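PDB 2JC5: exodeoxyribonuclease from Neisseria meningitidis, which probably cleaves the DNA backbone at abasic sites as a metal-dependent AP endonuclease, and so takes part in DNA repair. Local coordinates for residues Ala7-Asn10 against Ser14-Lys17; Tyr21-Ala26 against His237-Glu242; Ile82-Glu87 against Gly93-Cys98; Arg125-Phe130 against Arg176-Lys181. One frame throughout, in Å; residues are numbered along the deposited sequence. Where two conformers were deposited one is given.

Contact 1: residues Ala7-Asn10 against Ser14-Lys17; sequences ANVN and SAYK. With MG (magnesium ion), chain B.
V9 and A15 make a small apolar contact where the loop that leaves strand 2-8 turns back against helix 12-17, close to the metal site. The evidence is one pair of carbons, the branch carbon V9 CB against the methyl A15 CB, 3.8 Å apart, both CB atoms pointing into the interface. A15 CB also sits 3.6 Å from V9 O, and S14 CB comes within 4.0 Å of N10 O. F20 of helix 20-26 touches both V9 and A15, and V34 also packs on V9. The polar side of the loop is shaped by an Asx turn, in which N8 OD1 accepts from N10 N at 2.9 Å (N-H...O 144°). N8 OD1 has a second donor, water 1, which is itself a magnesium ligand. N10 swings its amide anti to its own backbone N (chi1 -163°), and this carries OD1 to the magnesium at 2.3 Å; E36 and four waters complete six ligands. N8 is thus a second-shell residue on this ion, gripped further by D149 through ND2. The chemistry implies a division of labour: a small apolar touch sets the loop beside the helix, while the amides of N8 and N10 face the hydrated magnesium.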
loop_
_atom_site.group_PDB
_atom_site.type_symbol
_atom_site.label_atom_id
_atom_site.label_comp_id
_atom_site.label_asym_id
_atom_site.label_seq_id
_atom_site.Cartn_x
_atom_site.Cartn_y
_atom_site.Cartn_z
ATOM N N ALA A 7 -2.383 -1.177 4.801
ATOM C CA ALA A 7 -3.367 -2.251 4.784
ATOM C C ALA A 7 -4.363 -2.067 3.661
ATOM O O ALA A 7 -5.092 -1.071 3.610
ATOM C CB ALA A 7 -4.089 -2.345 6.132
ATOM N N ASN A 8 -4.407 -3.044 2.769
ATOM C CA ASN A 8 -5.528 -3.157 1.848
ATOM C C ASN A 8 -6.641 -3.847 2.605
ATOM O O ASN A 8 -6.506 -5.014 3.022
ATOM C CB ASN A 8 -5.131 -3.904 0.570
ATOM C CG ASN A 8 -6.315 -4.137 -0.353
ATOM O OD1 ASN A 8 -7.447 -4.376 0.117
ATOM N ND2 ASN A 8 -6.078 -4.077 -1.659
ATOM N N VAL A 9 -7.692 -3.072 2.882
ATOM C CA VAL A 9 -8.756 -3.501 3.795
ATOM C C VAL A 9 -9.888 -4.274 3.138
ATOM O O VAL A 9 -10.787 -4.760 3.829
ATOM C CB VAL A 9 -9.307 -2.318 4.634
ATOM C CG1 VAL A 9 -8.181 -1.763 5.545
ATOM C CG2 VAL A 9 -9.930 -1.209 3.728
ATOM N N ASN A 10 -9.833 -4.419 1.809
ATOM C CA ASN A 10 -10.851 -5.184 1.092
ATOM C C ASN A 10 -12.261 -4.735 1.481
ATOM O O ASN A 10 -13.120 -5.546 1.802
ATOM C CB ASN A 10 -10.657 -6.684 1.359
ATOM C CG ASN A 10 -11.384 -7.563 0.360
ATOM O OD1 ASN A 10 -11.483 -7.233 -0.828
ATOM N ND2 ASN A 10 -11.865 -8.710 0.831
ATOM N N SER A 14 -16.493 -3.675 5.525
ATOM C CA SER A 14 -16.226 -5.058 5.918
ATOM C C SER A 14 -15.136 -5.183 6.969
ATOM O O SER A 14 -15.271 -5.947 7.934
ATOM C CB SER A 14 -15.844 -5.912 4.707
ATOM O OG SER A 14 -17.005 -6.357 4.036
ATOM N N ALA A 15 -14.042 -4.453 6.792
ATOM C CA ALA A 15 -12.913 -4.558 7.712
ATOM C C ALA A 15 -13.309 -4.079 9.101
ATOM O O ALA A 15 -12.855 -4.638 10.112
ATOM C CB ALA A 15 -11.719 -3.760 7.191
ATOM N N TYR A 16 -14.134 -3.039 9.154
ATOM C CA TYR A 16 -14.631 -2.552 10.440
ATOM C C TYR A 16 -15.535 -3.565 11.141
ATOM O O TYR A 16 -15.605 -3.550 12.349
ATOM C CB TYR A 16 -15.340 -1.203 10.266
ATOM C CG TYR A 16 -14.432 0.010 10.332
ATOM C CD1 TYR A 16 -13.155 -0.001 9.803
ATOM C CD2 TYR A 16 -14.848 1.180 10.939
ATOM C CE1 TYR A 16 -12.327 1.116 9.871
ATOM C CE2 TYR A 16 -14.030 2.290 11.016
ATOM C CZ TYR A 16 -12.768 2.254 10.478
ATOM O OH TYR A 16 -11.947 3.352 10.551
ATOM N N LYS A 17 -16.198 -4.448 10.406
ATOM C CA LYS A 17 -16.971 -5.534 11.053
ATOM C C LYS A 17 -16.054 -6.627 11.624
ATOM O O LYS A 17 -16.485 -7.452 12.416
ATOM C CB LYS A 17 -17.952 -6.175 10.066
ATOM C CG LYS A 17 -19.075 -5.264 9.631
ATOM C CD LYS A 17 -19.907 -5.950 8.567
ATOM C CE LYS A 17 -20.940 -5.045 7.962
ATOM N NZ LYS A 17 -21.453 -5.626 6.704
HETATM MG MG MG B . -9.917 -6.662 -2.430
HETATM O O HOH W 1 -8.572 -6.686 -1.118
HETATM O O HOH W 2 -11.310 -6.649 -3.639
HETATM O O HOH W 3 -9.535 -8.565 -3.011
HETATM O O HOH W 4 -8.625 -6.303 -3.667
#

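Contact 2: residues Tyr21-Ala26 against His237-Glu242; sequences YEYIAA and HVYKDE
Y23 and Y239 form an offset stack, with ring centroids 4.5 Å apart and planes inclined by 25°. The side chains run past each other in opposite directions; Y23 CE1 stands over the centre of the Y239 ring, 3.4 Å above its plane, while Y23 OH reaches beyond the ring to lie 3.5 Å from Y239 CB. Both tyrosines leave their backbones extended at chi1 (176° for Y23 and -179° for Y239), which sends each ring out across the gap between helix and strand. The backbone N of D241 lies over the opposite face of the Y239 ring. The far end of Y239 is held in place by its hydroxyl, which donates to E242 OE2 at 2.6 Å; E242 OE2 accepts it with its anti lone pair. At the other end of the stack, water 5 joins Y23 OH (2.7 Å) to NE2 of H237 (2.8 Å), lying in the plane of the imidazole. F244 and V251 also touch the Y23 ring. Helix 20-26 is thereby fastened across the end of strand 233-238, an outermost strand of the six-stranded sheet, as befits the helix-covered β-sandwich of the DNase I-like fold.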
loop_
_atom_site.group_PDB
_atom_site.type_symbol
_atom_site.label_atom_id
_atom_site.label_comp_id
_atom_site.label_asym_id
_atom_site.label_seq_id
_atom_site.Cartn_x
_atom_site.Cartn_y
_atom_site.Cartn_z
ATOM N N TYR A 21 -11.127 -1.388 13.070
ATOM C CA TYR A 21 -11.173 -0.099 13.752
ATOM C C TYR A 21 -10.397 -0.157 15.078
ATOM O O TYR A 21 -9.597 0.730 15.393
ATOM C CB TYR A 21 -12.615 0.314 14.025
ATOM C CG TYR A 21 -12.726 1.650 14.708
ATOM C CD1 TYR A 21 -12.391 2.802 14.038
ATOM C CD2 TYR A 21 -13.195 1.763 16.025
ATOM C CE1 TYR A 21 -12.503 4.031 14.629
ATOM C CE2 TYR A 21 -13.307 3.005 16.626
ATOM C CZ TYR A 21 -12.945 4.138 15.921
ATOM O OH TYR A 21 -13.055 5.410 16.484
ATOM N N GLU A 22 -10.634 -1.207 15.862
ATOM C CA GLU A 22 -9.983 -1.333 17.147
ATOM C C GLU A 22 -8.481 -1.501 16.965
ATOM O O GLU A 22 -7.683 -0.945 17.722
ATOM C CB GLU A 22 -10.573 -2.504 17.926
ATOM C CG GLU A 22 -11.998 -2.259 18.423
ATOM C CD GLU A 22 -13.096 -2.525 17.387
ATOM O OE1 GLU A 22 -12.797 -2.922 16.256
ATOM O OE2 GLU A 22 -14.295 -2.358 17.719
ATOM N N TYR A 23 -8.102 -2.225 15.919
ATOM C CA TYR A 23 -6.700 -2.422 15.589
ATOM C C TYR A 23 -5.977 -1.119 15.257
ATOM O O TYR A 23 -4.810 -0.959 15.595
ATOM C CB TYR A 23 -6.587 -3.394 14.408
ATOM C CG TYR A 23 -5.173 -3.604 13.907
ATOM C CD1 TYR A 23 -4.259 -4.325 14.647
ATOM C CD2 TYR A 23 -4.767 -3.090 12.683
ATOM C CE1 TYR A 23 -2.953 -4.496 14.205
ATOM C CE2 TYR A 23 -3.480 -3.262 12.225
ATOM C CZ TYR A 23 -2.578 -3.965 12.981
ATOM O OH TYR A 23 -1.289 -4.146 12.503
ATOM N N ILE A 24 -6.642 -0.189 14.590
ATOM C CA ILE A 24 -5.975 1.078 14.286
ATOM C C ILE A 24 -5.368 1.656 15.577
ATOM O O ILE A 24 -4.221 2.103 15.591
ATOM C CB ILE A 24 -6.934 2.114 13.633
ATOM C CG1 ILE A 24 -7.306 1.662 12.219
ATOM C CG2 ILE A 24 -6.312 3.477 13.592
ATOM C CD1 ILE A 24 -8.404 2.481 11.554
ATOM N N ALA A 25 -6.146 1.661 16.660
ATOM C CA ALA A 25 -5.683 2.169 17.966
ATOM C C ALA A 25 -4.720 1.197 18.660
ATOM O O ALA A 25 -3.654 1.593 19.116
ATOM C CB ALA A 25 -6.875 2.468 18.881
ATOM N N ALA A 26 -5.096 -0.081 18.739
ATOM C CA ALA A 26 -4.319 -1.082 19.479
ATOM C C ALA A 26 -2.917 -1.278 18.908
ATOM O O ALA A 26 -1.960 -1.582 19.641
ATOM C CB ALA A 26 -5.060 -2.406 19.509
ATOM N N HIS A 237 6.757 -6.105 10.599
ATOM C CA HIS A 237 6.042 -7.369 10.656
ATOM C C HIS A 237 4.806 -7.334 9.788
ATOM O O HIS A 237 4.292 -6.266 9.465
ATOM C CB HIS A 237 5.693 -7.774 12.097
ATOM C CG HIS A 237 4.693 -6.888 12.782
ATOM N ND1 HIS A 237 5.059 -5.757 13.482
ATOM C CD2 HIS A 237 3.346 -6.996 12.919
ATOM C CE1 HIS A 237 3.976 -5.200 14.005
ATOM N NE2 HIS A 237 2.924 -5.924 13.667
ATOM N N VAL A 238 4.380 -8.526 9.379
ATOM C CA VAL A 238 3.085 -8.715 8.735
ATOM C C VAL A 238 2.130 -9.189 9.813
ATOM O O VAL A 238 2.320 -10.260 10.385
ATOM C CB VAL A 238 3.184 -9.709 7.569
ATOM C CG1 VAL A 238 1.820 -9.926 6.919
ATOM C CG2 VAL A 238 4.205 -9.208 6.530
ATOM N N TYR A 239 1.107 -8.394 10.089
ATOM C CA TYR A 239 0.236 -8.673 11.217
ATOM C C TYR A 239 -0.817 -9.715 10.852
ATOM O O TYR A 239 -1.622 -9.508 9.929
ATOM C CB TYR A 239 -0.460 -7.401 11.712
ATOM C CG TYR A 239 -1.367 -7.653 12.897
ATOM C CD1 TYR A 239 -0.845 -7.878 14.167
ATOM C CD2 TYR A 239 -2.736 -7.686 12.743
ATOM C CE1 TYR A 239 -1.664 -8.106 15.241
ATOM C CE2 TYR A 239 -3.576 -7.907 13.827
ATOM C CZ TYR A 239 -3.034 -8.115 15.069
ATOM O OH TYR A 239 -3.829 -8.349 16.164
ATOM N N LYS A 240 -0.788 -10.845 11.568
ATOM C CA LYS A 240 -1.645 -11.973 11.287
ATOM C C LYS A 240 -2.386 -12.520 12.505
ATOM O O LYS A 240 -3.035 -13.550 12.400
ATOM C CB LYS A 240 -0.838 -13.077 10.575
ATOM C CG LYS A 240 -0.431 -12.654 9.161
ATOM C CD LYS A 240 0.703 -13.445 8.578
ATOM C CE LYS A 240 0.266 -14.799 8.161
ATOM N NZ LYS A 240 1.449 -15.521 7.585
ATOM N N ASP A 241 -2.356 -11.811 13.627
ATOM C CA ASP A 241 -3.016 -12.325 14.838
ATOM C C ASP A 241 -4.531 -12.242 14.707
ATOM O O ASP A 241 -5.246 -12.996 15.349
ATOM C CB ASP A 241 -2.575 -11.569 16.097
ATOM C CG ASP A 241 -1.108 -11.765 16.432
ATOM O OD1 ASP A 241 -0.471 -12.680 15.880
ATOM O OD2 ASP A 241 -0.581 -10.995 17.266
ATOM N N GLU A 242 -5.007 -11.312 13.881
ATOM C CA GLU A 242 -6.406 -11.197 13.503
ATOM C C GLU A 242 -6.446 -11.058 11.995
ATOM O O GLU A 242 -5.449 -10.672 11.392
ATOM C CB GLU A 242 -7.056 -9.957 14.109
ATOM C CG GLU A 242 -6.937 -9.794 15.611
ATOM C CD GLU A 242 -7.260 -8.368 16.002
ATOM O OE1 GLU A 242 -8.457 -8.043 16.078
ATOM O OE2 GLU A 242 -6.317 -7.553 16.162
HETATM O O HOH W 5 0.462 -4.732 14.463
#

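Contact 3: residues Ile82-Glu87 against Gly93-Cys98; sequences IGMGIE and GRFVRC
The phenyl ring of F95 is met obliquely by two neighbours from the loop, M84 CG and G83 O, neither of which lies squarely over a face or at the rim. M84 crosses F95 at about a right angle, and its CG comes within 3.5 Å of F95 CG and 3.6 Å of F95 CB. Beyond that the thioether bends round, leaving SD 4.9 Å from the ring centroid and 38° off the normal: a Met-aromatic contact, though an oblique one, and M84 was modelled in two conformers, so it holds for one of them. On the same side of the ring, but toward CD1, G83 O lies 3.6 Å from F95 CD1. F95 is stretched out at chi1 (179°), its ring leaning to the loop; F130 of helix 117-139 packs against it as well.

Next to this packing the backbones pair. G83 N donates to F95 O at 2.9 Å (N-H...O 145°), the donor tilted out of the carbonyl plane, and I82 faces V96 as an antiparallel non-hydrogen-bonded pair. Here I82 CD1 meets V96 CG2 at 4.3 Å, beside H59 of the other sheet. G83 adopts a positive phi suited to glycine, after which the loop turns toward helix 87-90, whose D90 accepts from M84 N and G85 N. The chemistry implies that one backbone bond closes the end of the strand pairing between 79-82 and 95-100, while the bulk of the adhesion is apolar, shared between the sandwich interior and the helical layer.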
loop_
_atom_site.group_PDB
_atom_site.type_symbol
_atom_site.label_atom_id
_atom_site.label_comp_id
_atom_site.label_asym_id
_atom_site.label_seq_id
_atom_site.Cartn_x
_atom_site.Cartn_y
_atom_site.Cartn_z
ATOM N N ILE A 82 -4.479 15.104 -3.235
ATOM C CA ILE A 82 -5.521 14.135 -3.552
ATOM C C ILE A 82 -5.409 13.816 -5.036
ATOM O O ILE A 82 -5.653 14.666 -5.896
ATOM C CB ILE A 82 -6.929 14.696 -3.255
ATOM C CG1 ILE A 82 -7.022 15.162 -1.813
ATOM C CG2 ILE A 82 -8.012 13.655 -3.557
ATOM C CD1 ILE A 82 -6.885 14.079 -0.759
ATOM N N GLY A 83 -5.032 12.586 -5.339
ATOM C CA GLY A 83 -4.871 12.168 -6.706
ATOM C C GLY A 83 -3.543 12.559 -7.314
ATOM O O GLY A 83 -2.793 13.375 -6.771
ATOM N N MET A 84 -3.296 11.982 -8.485
ATOM C CA MET A 84 -2.064 12.165 -9.258
ATOM C C MET A 84 -2.167 13.255 -10.321
ATOM O O MET A 84 -1.155 13.642 -10.944
ATOM C CB MET A 84 -1.747 10.855 -9.970
ATOM C CG MET A 84 -1.480 9.738 -9.017
ATOM S SD MET A 84 -0.861 8.281 -9.837
ATOM C CE MET A 84 -2.265 7.835 -10.854
ATOM N N GLY A 85 -3.374 13.757 -10.571
ATOM C CA GLY A 85 -3.603 14.713 -11.669
ATOM C C GLY A 85 -3.753 14.063 -13.037
ATOM O O GLY A 85 -3.660 14.726 -14.072
ATOM N N ILE A 86 -3.968 12.753 -13.055
ATOM C CA ILE A 86 -4.239 12.028 -14.284
ATOM C C ILE A 86 -5.657 11.526 -14.176
ATOM O O ILE A 86 -5.951 10.643 -13.377
ATOM C CB ILE A 86 -3.248 10.879 -14.505
ATOM C CG1 ILE A 86 -1.808 11.404 -14.437
ATOM C CG2 ILE A 86 -3.557 10.197 -15.832
ATOM C CD1 ILE A 86 -0.756 10.326 -14.448
ATOM N N GLU A 87 -6.546 12.122 -14.963
ATOM C CA GLU A 87 -7.973 11.874 -14.841
ATOM C C GLU A 87 -8.323 10.386 -14.889
ATOM O O GLU A 87 -9.100 9.913 -14.043
ATOM C CB GLU A 87 -8.740 12.640 -15.924
ATOM C CG GLU A 87 -10.221 12.377 -15.919
ATOM N N GLY A 93 -9.711 6.613 -7.687
ATOM C CA GLY A 93 -9.343 6.762 -6.261
ATOM C C GLY A 93 -8.174 5.896 -5.824
ATOM O O GLY A 93 -8.335 4.961 -5.034
ATOM N N ARG A 94 -6.988 6.215 -6.330
ATOM C CA ARG A 94 -5.825 5.344 -6.158
ATOM C C ARG A 94 -4.595 5.968 -5.504
ATOM O O ARG A 94 -3.654 5.250 -5.241
ATOM C CB ARG A 94 -5.443 4.763 -7.519
ATOM C CG ARG A 94 -6.508 3.859 -8.090
ATOM C CD ARG A 94 -6.080 3.185 -9.369
ATOM N NE ARG A 94 -7.104 2.256 -9.820
ATOM C CZ ARG A 94 -7.316 1.044 -9.330
ATOM N NH1 ARG A 94 -6.524 0.547 -8.399
ATOM N NH2 ARG A 94 -8.320 0.298 -9.789
ATOM N N PHE A 95 -4.613 7.264 -5.186
ATOM C CA PHE A 95 -3.405 7.945 -4.687
ATOM C C PHE A 95 -3.756 9.103 -3.776
ATOM O O PHE A 95 -4.510 10.004 -4.168
ATOM C CB PHE A 95 -2.604 8.452 -5.891
ATOM C CG PHE A 95 -1.333 9.192 -5.546
ATOM C CD1 PHE A 95 -1.366 10.515 -5.154
ATOM C CD2 PHE A 95 -0.092 8.565 -5.659
ATOM C CE1 PHE A 95 -0.172 11.199 -4.837
ATOM C CE2 PHE A 95 1.093 9.250 -5.355
ATOM C CZ PHE A 95 1.037 10.569 -4.953
ATOM N N VAL A 96 -3.209 9.065 -2.554
ATOM C CA VAL A 96 -3.266 10.198 -1.609
ATOM C C VAL A 96 -1.889 10.377 -1.023
ATOM O O VAL A 96 -1.223 9.398 -0.680
ATOM C CB VAL A 96 -4.282 9.995 -0.471
ATOM C CG1 VAL A 96 -4.120 11.061 0.653
ATOM C CG2 VAL A 96 -5.677 9.990 -1.016
ATOM N N ARG A 97 -1.464 11.625 -0.906
ATOM C CA ARG A 97 -0.169 11.965 -0.315
ATOM C C ARG A 97 -0.364 12.957 0.813
ATOM O O ARG A 97 -1.018 13.978 0.625
ATOM C CB ARG A 97 0.738 12.588 -1.363
ATOM C CG ARG A 97 2.045 13.120 -0.811
ATOM C CD ARG A 97 2.959 13.644 -1.887
ATOM N NE ARG A 97 4.125 14.312 -1.307
ATOM C CZ ARG A 97 5.239 14.619 -1.965
ATOM N NH1 ARG A 97 5.394 14.326 -3.244
ATOM N NH2 ARG A 97 6.236 15.212 -1.321
ATOM N N CYS A 98 0.221 12.663 1.963
ATOM C CA CYS A 98 0.196 13.572 3.111
ATOM C C CYS A 98 1.607 13.940 3.524
ATOM O O CYS A 98 2.467 13.071 3.672
ATOM C CB CYS A 98 -0.544 12.934 4.270
ATOM S SG CYS A 98 -2.297 12.771 3.975
#

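Contact 4: residues Arg125-Phe130 against Arg176-Lys181; sequences RFLDAF and REWIGK
L127 carries most of the contact with W178, the two CA atoms being 7.7 Å apart. One residue earlier, F126 packs on M84 in the loop before helix 87-90. L127 CB lies over one face of the indole, 3.7 Å from the centroid of the five-membered ring and 16° off the normal, a clear CH-pi geometry. The two methyls spread along that system: CD1 sits 3.7 Å from W178 CG, and CD2 lies 3.9 Å from W178 CZ3 above the benzo part. The first torsion of W178, near trans, carries the indole across to the other helix, and chi2 of 89° turns its face to L127. The carbonyl of the same residue, L127 O, receives a weak hydrogen bond from W178 NE1 at 3.2 Å, bent to 120° at the hydrogen. D128 joins through solvent: water 6 donates to its OD1 at 3.0 Å and accepts, again weakly, from W178 NE1, where it lies in the plane of the indole. Helices 117-139 and 173-184 belong to the outer helical layer of the DNase I-like sandwich, and the first of them rests on strand 103-109 through F126 and F130. One turn beyond L127, F130 meets the indole rim to rim, its CD2 4.3 Å from W178 CH2 and close to both ring planes. Y131 and L134 of the same helix also touch W178.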
loop_
_atom_site.group_PDB
_atom_site.type_symbol
_atom_site.label_atom_id
_atom_site.label_comp_id
_atom_site.label_asym_id
_atom_site.label_seq_id
_atom_site.Cartn_x
_atom_site.Cartn_y
_atom_site.Cartn_z
ATOM N N ARG A 125 -0.345 0.983 -18.311
ATOM C CA ARG A 125 -0.353 2.433 -18.464
ATOM C C ARG A 125 -0.138 3.149 -17.116
ATOM O O ARG A 125 0.536 4.173 -17.043
ATOM C CB ARG A 125 -1.636 2.887 -19.167
ATOM C CG ARG A 125 -1.668 2.450 -20.625
ATOM C CD ARG A 125 -2.716 3.177 -21.426
ATOM N NE ARG A 125 -4.072 2.779 -21.052
ATOM C CZ ARG A 125 -4.893 3.465 -20.257
ATOM N NH1 ARG A 125 -4.523 4.621 -19.714
ATOM N NH2 ARG A 125 -6.110 2.993 -20.007
ATOM N N PHE A 126 -0.688 2.605 -16.032
ATOM C CA PHE A 126 -0.432 3.170 -14.710
ATOM C C PHE A 126 1.050 3.096 -14.325
ATOM O O PHE A 126 1.642 4.063 -13.837
ATOM C CB PHE A 126 -1.271 2.433 -13.683
ATOM C CG PHE A 126 -1.256 3.065 -12.323
ATOM C CD1 PHE A 126 -0.180 2.906 -11.458
ATOM C CD2 PHE A 126 -2.326 3.828 -11.915
ATOM C CE1 PHE A 126 -0.175 3.514 -10.213
ATOM C CE2 PHE A 126 -2.348 4.422 -10.665
ATOM C CZ PHE A 126 -1.259 4.263 -9.816
ATOM N N LEU A 127 1.660 1.941 -14.565
ATOM C CA LEU A 127 3.077 1.796 -14.302
ATOM C C LEU A 127 3.889 2.859 -15.041
ATOM O O LEU A 127 4.818 3.432 -14.490
ATOM C CB LEU A 127 3.576 0.398 -14.697
ATOM C CG LEU A 127 3.019 -0.860 -14.006
ATOM C CD1 LEU A 127 3.913 -2.082 -14.301
ATOM C CD2 LEU A 127 2.809 -0.653 -12.513
ATOM N N ASP A 128 3.548 3.103 -16.306
ATOM C CA ASP A 128 4.311 4.064 -17.097
ATOM C C ASP A 128 4.089 5.498 -16.660
ATOM O O ASP A 128 5.005 6.318 -16.740
ATOM C CB ASP A 128 3.976 3.916 -18.585
ATOM C CG ASP A 128 4.487 2.623 -19.176
ATOM O OD1 ASP A 128 5.481 2.069 -18.665
ATOM O OD2 ASP A 128 3.904 2.155 -20.187
ATOM N N ALA A 129 2.882 5.815 -16.190
ATOM C CA ALA A 129 2.582 7.162 -15.678
ATOM C C ALA A 129 3.152 7.396 -14.296
ATOM O O ALA A 129 3.503 8.511 -13.948
ATOM C CB ALA A 129 1.069 7.418 -15.666
ATOM N N PHE A 130 3.208 6.340 -13.487
ATOM C CA PHE A 130 3.647 6.477 -12.117
ATOM C C PHE A 130 5.165 6.458 -11.975
ATOM O O PHE A 130 5.697 7.106 -11.088
ATOM C CB PHE A 130 2.990 5.382 -11.260
ATOM C CG PHE A 130 3.130 5.582 -9.776
ATOM C CD1 PHE A 130 2.751 6.783 -9.184
ATOM C CD2 PHE A 130 3.603 4.568 -8.954
ATOM C CE1 PHE A 130 2.857 6.973 -7.826
ATOM C CE2 PHE A 130 3.700 4.769 -7.564
ATOM C CZ PHE A 130 3.342 5.971 -7.020
ATOM N N ARG A 176 7.580 -7.584 -13.041
ATOM C CA ARG A 176 8.688 -7.815 -12.123
ATOM C C ARG A 176 9.859 -6.903 -12.482
ATOM O O ARG A 176 10.520 -6.344 -11.603
ATOM C CB ARG A 176 9.137 -9.264 -12.193
ATOM C CG ARG A 176 8.060 -10.272 -11.829
ATOM C CD ARG A 176 8.471 -11.686 -12.177
ATOM N NE ARG A 176 9.652 -12.101 -11.426
ATOM C CZ ARG A 176 10.300 -13.249 -11.608
ATOM N NH1 ARG A 176 9.883 -14.125 -12.523
ATOM N NH2 ARG A 176 11.365 -13.517 -10.868
ATOM N N GLU A 177 10.108 -6.763 -13.780
ATOM C CA GLU A 177 11.178 -5.878 -14.254
ATOM C C GLU A 177 10.923 -4.444 -13.812
ATOM O O GLU A 177 11.851 -3.737 -13.433
ATOM C CB GLU A 177 11.351 -5.944 -15.778
ATOM C CG GLU A 177 12.520 -5.103 -16.302
ATOM N N TRP A 178 9.668 -4.017 -13.875
ATOM C CA TRP A 178 9.293 -2.660 -13.519
ATOM C C TRP A 178 9.584 -2.396 -12.032
ATOM O O TRP A 178 10.217 -1.385 -11.697
ATOM C CB TRP A 178 7.826 -2.392 -13.895
ATOM C CG TRP A 178 7.405 -0.985 -13.679
ATOM C CD1 TRP A 178 7.486 0.058 -14.569
ATOM C CD2 TRP A 178 6.837 -0.440 -12.478
ATOM N NE1 TRP A 178 7.018 1.209 -13.987
ATOM C CE2 TRP A 178 6.608 0.936 -12.712
ATOM C CE3 TRP A 178 6.500 -0.981 -11.228
ATOM C CZ2 TRP A 178 6.055 1.778 -11.754
ATOM C CZ3 TRP A 178 5.951 -0.140 -10.274
ATOM C CH2 TRP A 178 5.740 1.231 -10.540
ATOM N N ILE A 179 9.165 -3.310 -11.148
ATOM C CA ILE A 179 9.490 -3.189 -9.723
ATOM C C ILE A 179 10.996 -3.169 -9.517
ATOM O O ILE A 179 11.509 -2.396 -8.716
ATOM C CB ILE A 179 8.892 -4.356 -8.868
ATOM C CG1 ILE A 179 7.364 -4.237 -8.783
ATOM C CG2 ILE A 179 9.514 -4.410 -7.439
ATOM C CD1 ILE A 179 6.835 -3.158 -7.818
ATOM N N GLY A 180 11.712 -4.020 -10.244
ATOM C CA GLY A 180 13.160 -4.042 -10.147
ATOM C C GLY A 180 13.796 -2.709 -10.509
ATOM O O GLY A 180 14.774 -2.290 -9.890
ATOM N N LYS A 181 13.229 -2.029 -11.495
ATOM C CA LYS A 181 13.729 -0.702 -11.886
ATOM C C LYS A 181 13.437 0.348 -10.813
ATOM O O LYS A 181 14.281 1.186 -10.503
ATOM C CB LYS A 181 13.155 -0.260 -13.234
ATOM C CG LYS A 181 13.677 -1.007 -14.448
ATOM C CD LYS A 181 12.986 -0.474 -15.701
HETATM O O HOH W 6 7.624 2.666 -16.691
#

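Contacts 1 and 2 set consecutive helices, 12-17 and 20-26, beside chain ends that leave strands 2-8 and 233-238 of the six-stranded sheet, and touch each other through Y16 with Y21 and I24. Both are only partly buried. Contacts 3 and 4 are buried and meet through M84 with F126, I86 with A129 and F95 with F130, joining the 79-82/95-100 strand pair to helix 117-139, which packs on the seven-stranded sheet. Their chemistry is mainly apolar and aromatic. Ordered water takes part in contacts 1, 2 and 4, on the metal in the first and between side chains in the others. Contact 3 alone pairs backbones as in a sheet. Contacts 1 and 4 lie on opposite sides of the chain's centre, about 27 Å apart between centres.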